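Local coordinates for YfkN protein (Bacillus subtilis subsp. subtilis, PDB 3GVE) that belongs to the calcineurin-like phosphoesterase family and holds a manganese(II) ion and a magnesium ion side by side in a two-metal site, at residues Y27-D32 / N69-Y74; A41-L46 / E311-N316. One frame throughout, in Å; residues are numbered along the deposited sequence. Where two conformers were deposited one is given.

Contact 1: Y27-D32 / N69-Y74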
ATOM      1  N   TYR A  27     -10.199  -7.298   6.156  1.00 12.34           N
ATOM      2  CA  TYR A  27      -9.219  -7.537   7.216  1.00 11.99           C
ATOM      3  C   TYR A  27      -7.838  -6.992   6.866  1.00 11.96           C
ATOM      4  O   TYR A  27      -7.329  -7.208   5.777  1.00 12.35           O
ATOM      5  CB  TYR A  27      -9.126  -9.042   7.499  1.00 12.12           C
ATOM      6  CG  TYR A  27      -8.592  -9.356   8.883  1.00 12.71           C
ATOM      7  CD1 TYR A  27      -9.443  -9.399   9.982  1.00 12.72           C
ATOM      8  CD2 TYR A  27      -7.242  -9.579   9.094  1.00 12.76           C
ATOM      9  CE1 TYR A  27      -8.958  -9.668  11.242  1.00 13.46           C
ATOM     10  CE2 TYR A  27      -6.755  -9.863  10.362  1.00 13.01           C
ATOM     11  CZ  TYR A  27      -7.628  -9.899  11.417  1.00 13.58           C
ATOM     12  OH  TYR A  27      -7.174 -10.151  12.692  1.00 16.00           O
ATOM     13  N   ASP A  28      -7.240  -6.296   7.825  1.00 11.58           N
ATOM     14  CA  ASP A  28      -5.887  -5.777   7.731  1.00 13.22           C
ATOM     15  C   ASP A  28      -4.966  -6.729   8.494  1.00 12.84           C
ATOM     16  O   ASP A  28      -4.981  -6.762   9.716  1.00 12.88           O
ATOM     17  CB  ASP A  28      -5.850  -4.358   8.347  1.00 15.12           C
ATOM     18  CG  ASP A  28      -4.452  -3.774   8.431  1.00 19.27           C
ATOM     19  OD1 ASP A  28      -3.515  -4.358   7.920  1.00 20.75           O
ATOM     20  OD2 ASP A  28      -4.312  -2.704   9.033  1.00 21.49           O
ATOM     21  N   TYR A  29      -4.175  -7.511   7.778  1.00 12.72           N
ATOM     22  CA  TYR A  29      -3.284  -8.474   8.420  1.00 12.79           C
ATOM     23  C   TYR A  29      -2.113  -7.817   9.144  1.00 14.80           C
ATOM     24  O   TYR A  29      -1.520  -8.436  10.007  1.00 17.01           O
ATOM     25  CB  TYR A  29      -2.728  -9.511   7.428  1.00 12.00           C
ATOM     26  CG  TYR A  29      -3.778 -10.458   6.861  1.00 11.49           C
ATOM     27  CD1 TYR A  29      -4.326 -11.472   7.638  1.00 11.74           C
ATOM     28  CD2 TYR A  29      -4.232 -10.315   5.553  1.00 11.35           C
ATOM     29  CE1 TYR A  29      -5.287 -12.309   7.131  1.00 12.05           C
ATOM     30  CE2 TYR A  29      -5.185 -11.154   5.046  1.00 11.99           C
ATOM     31  CZ  TYR A  29      -5.712 -12.151   5.837  1.00 12.08           C
ATOM     32  OH  TYR A  29      -6.675 -12.987   5.337  1.00 12.60           O
ATOM     33  N   TYR A  30      -1.770  -6.596   8.757  1.00 15.34           N
ATOM     34  CA  TYR A  30      -0.645  -5.886   9.371  1.00 16.95           C
ATOM     35  C   TYR A  30      -1.017  -5.336  10.739  1.00 17.27           C
ATOM     36  O   TYR A  30      -0.330  -5.655  11.694  1.00 18.46           O
ATOM     37  CB  TYR A  30      -0.118  -4.776   8.460  1.00 18.26           C
ATOM     38  CG  TYR A  30       0.026  -5.226   7.025  1.00 19.50           C
ATOM     39  CD1 TYR A  30      -0.880  -4.826   6.085  1.00 20.39           C
ATOM     40  CD2 TYR A  30       1.060  -6.060   6.625  1.00 21.20           C
ATOM     41  CE1 TYR A  30      -0.780  -5.242   4.775  1.00 20.48           C
ATOM     42  CE2 TYR A  30       1.167  -6.484   5.305  1.00 21.33           C
ATOM     43  CZ  TYR A  30       0.242  -6.062   4.394  1.00 20.07           C
ATOM     44  OH  TYR A  30       0.320  -6.448   3.084  1.00 21.41           O
ATOM     45  N   SER A  31      -2.138  -4.650  10.918  0.50 17.66           N
ATOM     46  CA  SER A  31      -2.579  -4.252  12.242  0.50 19.02           C
ATOM     47  C   SER A  31      -3.264  -5.413  12.975  0.50 17.67           C
ATOM     48  O   SER A  31      -3.475  -5.378  14.169  0.50 18.25           O
ATOM     49  CB  SER A  31      -3.497  -3.059  12.118  0.50 22.85           C
ATOM     50  OG  SER A  31      -4.656  -3.416  11.439  0.50 25.54           O
ATOM     51  N   ASP A  32      -3.599  -6.514  12.271  1.00 16.85           N
ATOM     52  CA  ASP A  32      -4.269  -7.717  12.737  1.00 17.07           C
ATOM     53  C   ASP A  32      -5.632  -7.344  13.277  1.00 15.96           C
ATOM     54  O   ASP A  32      -5.982  -7.649  14.403  1.00 17.18           O
ATOM     55  CB  ASP A  32      -3.419  -8.454  13.782  1.00 18.98           C
ATOM     56  CG  ASP A  32      -3.727  -9.939  13.866  1.00 21.26           C
ATOM     57  OD1 ASP A  32      -4.731 -10.402  13.321  1.00 19.60           O
ATOM     58  OD2 ASP A  32      -2.919 -10.648  14.491  1.00 24.42           O
ATOM     59  N   ASN A  69      -0.925  -9.068  -0.098  1.00 11.57           N
ATOM     60  CA  ASN A  69      -1.017  -9.142   1.364  1.00 11.75           C
ATOM     61  C   ASN A  69      -0.529 -10.497   1.889  1.00 12.01           C
ATOM     62  O   ASN A  69      -0.118 -11.322   1.115  1.00 12.03           O
ATOM     63  CB  ASN A  69      -2.417  -8.746   1.867  1.00 11.97           C
ATOM     64  CG  ASN A  69      -3.496  -9.788   1.575  1.00 11.19           C
ATOM     65  OD1 ASN A  69      -4.686  -9.522   1.728  1.00 13.58           O
ATOM     66  ND2 ASN A  69      -3.089 -10.963   1.200  1.00 10.20           N
ATOM     67  N   PRO A  70      -0.563 -10.727   3.199  1.00 12.07           N
ATOM     68  CA  PRO A  70      -0.057 -12.002   3.726  1.00 11.91           C
ATOM     69  C   PRO A  70      -0.862 -13.246   3.327  1.00 11.46           C
ATOM     70  O   PRO A  70      -0.312 -14.318   3.370  1.00 12.19           O
ATOM     71  CB  PRO A  70      -0.069 -11.776   5.245  1.00 12.86           C
ATOM     72  CG  PRO A  70       0.210 -10.322   5.363  1.00 13.15           C
ATOM     73  CD  PRO A  70      -0.601  -9.695   4.253  1.00 13.10           C
ATOM     74  N   LEU A  71      -2.117 -13.097   2.923  1.00 11.06           N
ATOM     75  CA  LEU A  71      -2.881 -14.241   2.431  1.00 10.70           C
ATOM     76  C   LEU A  71      -2.299 -14.736   1.104  1.00 10.24           C
ATOM     77  O   LEU A  71      -2.155 -15.922   0.899  1.00 11.00           O
ATOM     78  CB  LEU A  71      -4.370 -13.902   2.303  1.00 10.66           C
ATOM     79  CG  LEU A  71      -5.236 -15.093   1.890  1.00 11.65           C
ATOM     80  CD1 LEU A  71      -6.598 -15.072   2.581  1.00 12.27           C
ATOM     81  CD2 LEU A  71      -5.375 -15.215   0.383  1.00 12.10           C
ATOM     82  N   GLY A  72      -1.926 -13.809   0.232  1.00 10.11           N
ATOM     83  CA  GLY A  72      -1.262 -14.170  -1.006  1.00 10.48           C
ATOM     84  C   GLY A  72       0.086 -14.822  -0.750  1.00 10.72           C
ATOM     85  O   GLY A  72       0.471 -15.746  -1.444  1.00 10.95           O
ATOM     86  N   GLU A  73       0.800 -14.316   0.253  1.00 10.33           N
ATOM     87  CA  GLU A  73       2.092 -14.885   0.671  1.00 11.97           C
ATOM     88  C   GLU A  73       1.907 -16.289   1.230  1.00 11.90           C
ATOM     89  O   GLU A  73       2.664 -17.183   0.940  1.00 12.37           O
ATOM     90  CB  GLU A  73       2.714 -14.050   1.786  1.00 14.63           C
ATOM     91  CG  GLU A  73       3.282 -12.757   1.380  1.00 17.60           C
ATOM     92  CD  GLU A  73       3.663 -11.909   2.604  1.00 22.65           C
ATOM     93  OE1 GLU A  73       3.770 -10.696   2.430  1.00 24.53           O
ATOM     94  OE2 GLU A  73       3.820 -12.445   3.735  1.00 25.22           O
ATOM     95  N   TYR A  74       0.879 -16.462   2.043  1.00 11.59           N
ATOM     96  CA  TYR A  74       0.593 -17.765   2.610  1.00 11.38           C
ATOM     97  C   TYR A  74       0.417 -18.808   1.492  1.00 11.58           C
ATOM     98  O   TYR A  74       0.923 -19.914   1.561  1.00 12.65           O
ATOM     99  CB  TYR A  74      -0.654 -17.711   3.519  1.00 12.05           C
ATOM    100  CG  TYR A  74      -1.024 -19.094   4.002  1.00 13.28           C
ATOM    101  CD1 TYR A  74      -0.392 -19.648   5.101  1.00 13.18           C
ATOM    102  CD2 TYR A  74      -1.940 -19.873   3.314  1.00 15.95           C
ATOM    103  CE1 TYR A  74      -0.683 -20.908   5.521  1.00 15.08           C
ATOM    104  CE2 TYR A  74      -2.235 -21.151   3.733  1.00 17.23           C
ATOM    105  CZ  TYR A  74      -1.608 -21.656   4.837  1.00 17.22           C
ATOM    106  OH  TYR A  74      -1.889 -22.932   5.268  1.00 19.46           O
TER
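Tyr29 and Pro70 make the closest backbone approach of this contact, 6.7 Å between their CA atoms, where the turn after strand 27-28 meets the first residues of helix 70-85. No hydrogen bond spans the interface; two tyrosines and a proline carry it. Tyr29 holds CG anti to its carbonyl carbon (chi1 -67°), and its side chain and that of Pro70 run past each other in opposite directions, with Tyr29 CB 3.7 Å from Pro70 CG. Farther out, the phenol reaches Leu71, its OH 3.5 Å from Leu71 CD1. That hydroxyl is also hydrogen-bonded to His332 of the C-terminal helix 322-340, which gives the buried phenol a polar partner. One face of the Tyr29 ring lies under Tyr27, whose CD2 stands 3.7 Å above the plane toward the rim. The amide of Asn69 is turned 85° to the same ring. Tyr30 crosses Pro70 obliquely from the more exposed side: its CZ is 3.7 Å from Pro70 CD, while its OH comes to 3.5 Å from Asn69 CA.

The turn bearing the two tyrosines is braced from within. Asp28 OD1 accepts Tyr30 N at 3.0 Å from above the carboxylate plane, which makes an Asx turn, and Tyr27 OH donates to Asp32 OD1 on its anti side. Across the gap the carbonyl O of Asn69 takes Glu73 N to start the helix. The example thus brings an Asx turn against the first turn of a helix whose N-cap residue is Asn69. The Asn69 side chain lies about 12 Å from the manganese ion. In this calcineurin-like fold that helix follows soon after the loop carrying Asp64, a ligand of both metals.

Contact 2: A41-L46 / E311-N316; sequences ARTAQL and ESIAGN
Ser312 O accepts Asn316 ND2 at 2.8 Å in a nearly straight hydrogen bond (174°), and both residues border Leu46 of helix 40-53. The bond ties the end of edge strand 300-312 to a type II beta turn, residues 313-316, closed by Asn316 N on Ile313 O and with Gly315 at the position of positive phi. The contact is therefore a helix packed on an edge strand of the four-stranded mixed sheet and on the turn that follows it.

Leu46 works with both methyls. Leu46 CD1 rests 3.5 Å from Glu311 O and 3.7 Å from Ile313 CG2, whereas Leu46 CD2 touches both Asn316 CB and the end of Glu311, 3.8 Å from Glu311 CD. The Glu311 chain is extended, and the Leu46 CD2 methyl lies against the whole carboxylate, whose oxygens are engaged by Lys49 (salt bridge) and His50 (hydrogen bond), both on the same helix as the leucine.

Ile313 takes the less usual rotamer that puts CG1 between the backbone N and the carbonyl carbon (chi1 58°). Its two branches divide the helix surface: Ile313 CG2 lies 3.8 Å from Thr43 CA, and Ile313 CD1 lies 3.9 Å from Arg42 CB. The Arg42 chain crosses this isoleucine at about a right angle, and its NE forms a salt bridge with Asp26. Past the apolar part of the chain, Arg42 NH1 donates to a water at 2.9 Å, and that water makes a weak bond to Ile313 O.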
ATOM      1  N   ALA A  41     -15.093  -9.824   0.390  1.00 10.68           N
ATOM      2  CA  ALA A  41     -16.240 -10.227   1.190  1.00 11.26           C
ATOM      3  C   ALA A  41     -17.325  -9.140   1.228  1.00 11.21           C
ATOM      4  O   ALA A  41     -18.491  -9.459   1.306  1.00 12.75           O
ATOM      5  CB  ALA A  41     -15.809 -10.612   2.600  1.00 12.10           C
ATOM      6  N   ARG A  42     -16.932  -7.871   1.156  1.00 10.96           N
ATOM      7  CA  ARG A  42     -17.887  -6.767   1.060  1.00 11.50           C
ATOM      8  C   ARG A  42     -18.308  -6.489  -0.379  1.00 10.28           C
ATOM      9  O   ARG A  42     -19.461  -6.311  -0.643  1.00 10.89           O
ATOM     10  CB  ARG A  42     -17.338  -5.505   1.743  1.00 12.16           C
ATOM     11  CG  ARG A  42     -17.389  -5.643   3.261  1.00 14.75           C
ATOM     12  CD  ARG A  42     -16.736  -4.494   4.007  1.00 15.32           C
ATOM     13  NE  ARG A  42     -16.978  -4.638   5.449  1.00 17.84           N
ATOM     14  CZ  ARG A  42     -17.993  -4.087   6.097  1.00 18.98           C
ATOM     15  NH1 ARG A  42     -18.867  -3.304   5.482  1.00 18.59           N
ATOM     16  NH2 ARG A  42     -18.113  -4.300   7.394  1.00 20.08           N
ATOM     17  N   THR A  43     -17.363  -6.492  -1.309  1.00 10.52           N
ATOM     18  CA  THR A  43     -17.709  -6.228  -2.710  1.00 10.16           C
ATOM     19  C   THR A  43     -18.731  -7.232  -3.239  1.00  9.91           C
ATOM     20  O   THR A  43     -19.578  -6.884  -4.037  1.00 10.97           O
ATOM     21  CB  THR A  43     -16.459  -6.269  -3.623  1.00 10.28           C
ATOM     22  OG1 THR A  43     -15.306  -5.885  -2.879  1.00 10.20           O
ATOM     23  CG2 THR A  43     -16.631  -5.358  -4.850  1.00 10.96           C
ATOM     24  N   ALA A  44     -18.626  -8.469  -2.770  1.00  9.67           N
ATOM     25  CA  ALA A  44     -19.511  -9.536  -3.196  1.00  9.90           C
ATOM     26  C   ALA A  44     -20.975  -9.254  -2.841  1.00  9.84           C
ATOM     27  O   ALA A  44     -21.851  -9.797  -3.457  1.00 11.07           O
ATOM     28  CB  ALA A  44     -19.042 -10.876  -2.619  1.00 11.19           C
ATOM     29  N   GLN A  45     -21.210  -8.381  -1.863  1.00 10.81           N
ATOM     30  CA  GLN A  45     -22.571  -7.988  -1.527  1.00 11.15           C
ATOM     31  C   GLN A  45     -23.136  -7.108  -2.628  1.00 11.14           C
ATOM     32  O   GLN A  45     -24.289  -7.240  -2.962  1.00 12.54           O
ATOM     33  CB  GLN A  45     -22.633  -7.289  -0.159  1.00 12.63           C
ATOM     34  CG  GLN A  45     -22.113  -8.135   1.008  1.00 13.99           C
ATOM     35  CD  GLN A  45     -23.007  -9.295   1.366  1.00 14.26           C
ATOM     36  OE1 GLN A  45     -23.295 -10.142   0.559  1.00 14.80           O
ATOM     37  NE2 GLN A  45     -23.418  -9.341   2.626  1.00 15.64           N
ATOM     38  N   LEU A  46     -22.305  -6.240  -3.210  1.00 11.08           N
ATOM     39  CA  LEU A  46     -22.728  -5.465  -4.381  1.00 12.05           C
ATOM     40  C   LEU A  46     -22.956  -6.366  -5.592  1.00 10.69           C
ATOM     41  O   LEU A  46     -23.862  -6.149  -6.370  1.00 11.68           O
ATOM     42  CB  LEU A  46     -21.707  -4.388  -4.753  1.00 11.67           C
ATOM     43  CG  LEU A  46     -21.450  -3.298  -3.717  1.00 12.53           C
ATOM     44  CD1 LEU A  46     -20.378  -2.332  -4.238  1.00 13.07           C
ATOM     45  CD2 LEU A  46     -22.730  -2.542  -3.376  1.00 14.27           C
ATOM     46  N   GLU A 311     -19.763   1.735  -8.132  1.00 10.11           N
ATOM     47  CA  GLU A 311     -20.541   1.838  -6.896  1.00 10.94           C
ATOM     48  C   GLU A 311     -19.637   1.484  -5.743  1.00 10.03           C
ATOM     49  O   GLU A 311     -18.967   0.482  -5.777  1.00  9.82           O
ATOM     50  CB  GLU A 311     -21.736   0.886  -6.950  1.00 13.79           C
ATOM     51  CG  GLU A 311     -22.571   0.906  -5.673  1.00 18.71           C
ATOM     52  CD  GLU A 311     -23.877   0.136  -5.782  1.00 25.31           C
ATOM     53  OE1 GLU A 311     -23.982  -0.827  -6.550  1.00 28.22           O
ATOM     54  OE2 GLU A 311     -24.791   0.502  -5.053  1.00 28.45           O
ATOM     55  N   SER A 312     -19.632   2.323  -4.719  1.00 11.17           N
ATOM     56  CA  SER A 312     -18.830   2.084  -3.524  1.00 12.04           C
ATOM     57  C   SER A 312     -19.451   1.053  -2.588  1.00 11.27           C
ATOM     58  O   SER A 312     -20.651   0.953  -2.484  1.00 12.57           O
ATOM     59  CB  SER A 312     -18.669   3.392  -2.733  1.00 13.65           C
ATOM     60  OG  SER A 312     -19.926   3.884  -2.320  1.00 15.90           O
ATOM     61  N   ILE A 313     -18.607   0.302  -1.887  1.00 11.29           N
ATOM     62  CA  ILE A 313     -19.105  -0.549  -0.803  1.00 12.25           C
ATOM     63  C   ILE A 313     -19.507   0.324   0.380  1.00 13.64           C
ATOM     64  O   ILE A 313     -20.407  -0.014   1.117  1.00 14.90           O
ATOM     65  CB  ILE A 313     -18.109  -1.649  -0.359  1.00 11.43           C
ATOM     66  CG1 ILE A 313     -16.775  -1.068   0.106  1.00 11.72           C
ATOM     67  CG2 ILE A 313     -17.917  -2.653  -1.487  1.00 11.89           C
ATOM     68  CD1 ILE A 313     -15.858  -2.077   0.793  1.00 13.05           C
ATOM     69  N   ALA A 314     -18.847   1.464   0.518  1.00 13.23           N
ATOM     70  CA  ALA A 314     -19.221   2.439   1.543  1.00 14.93           C
ATOM     71  C   ALA A 314     -20.641   2.926   1.332  1.00 16.18           C
ATOM     72  O   ALA A 314     -21.002   3.412   0.279  1.00 17.22           O
ATOM     73  CB  ALA A 314     -18.270   3.599   1.545  1.00 16.20           C
ATOM     74  N   GLY A 315     -21.438   2.772   2.369  1.00 17.01           N
ATOM     75  CA  GLY A 315     -22.822   3.219   2.315  1.00 18.76           C
ATOM     76  C   GLY A 315     -23.825   2.275   1.677  1.00 20.14           C
ATOM     77  O   GLY A 315     -25.026   2.484   1.757  1.00 21.76           O
ATOM     78  N   ASN A 316     -23.321   1.252   1.009  1.00 18.15           N
ATOM     79  CA  ASN A 316     -24.161   0.300   0.316  1.00 16.78           C
ATOM     80  C   ASN A 316     -24.039  -1.098   0.892  1.00 16.31           C
ATOM     81  O   ASN A 316     -24.893  -1.930   0.661  1.00 18.25           O
ATOM     82  CB  ASN A 316     -23.820   0.304  -1.171  1.00 16.16           C
ATOM     83  CG  ASN A 316     -24.141   1.616  -1.818  1.00 17.71           C
ATOM     84  OD1 ASN A 316     -25.277   2.056  -1.764  1.00 19.67           O
ATOM     85  ND2 ASN A 316     -23.149   2.259  -2.396  1.00 17.76           N
TER
HETATM   86  O   HOH W   1     -18.627  -1.572   3.131  1.00 14.85           O

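Overall arrangement
Contacts 1 and 2 interlock along the chain: 27-32 and 41-46 come first, then 69-74, and 311-316 follows far later. Their centres lie 20 Å apart and their nearest atoms about 7 Å, so they do not touch. What they share is the C-terminal helix 322-340, which packs on Tyr27 and Pro70 near its end and on Ala41 and Ala44 near its start. Helix 40-53 leads into strand 57-61, at the opposite edge of the sheet from strand 300-312. Contact 2 joins the N-terminal part of the metallophosphoesterase fold to residues near the C-terminus; contact 1 lies wholly within the N-terminal part and meets the C-terminal helix.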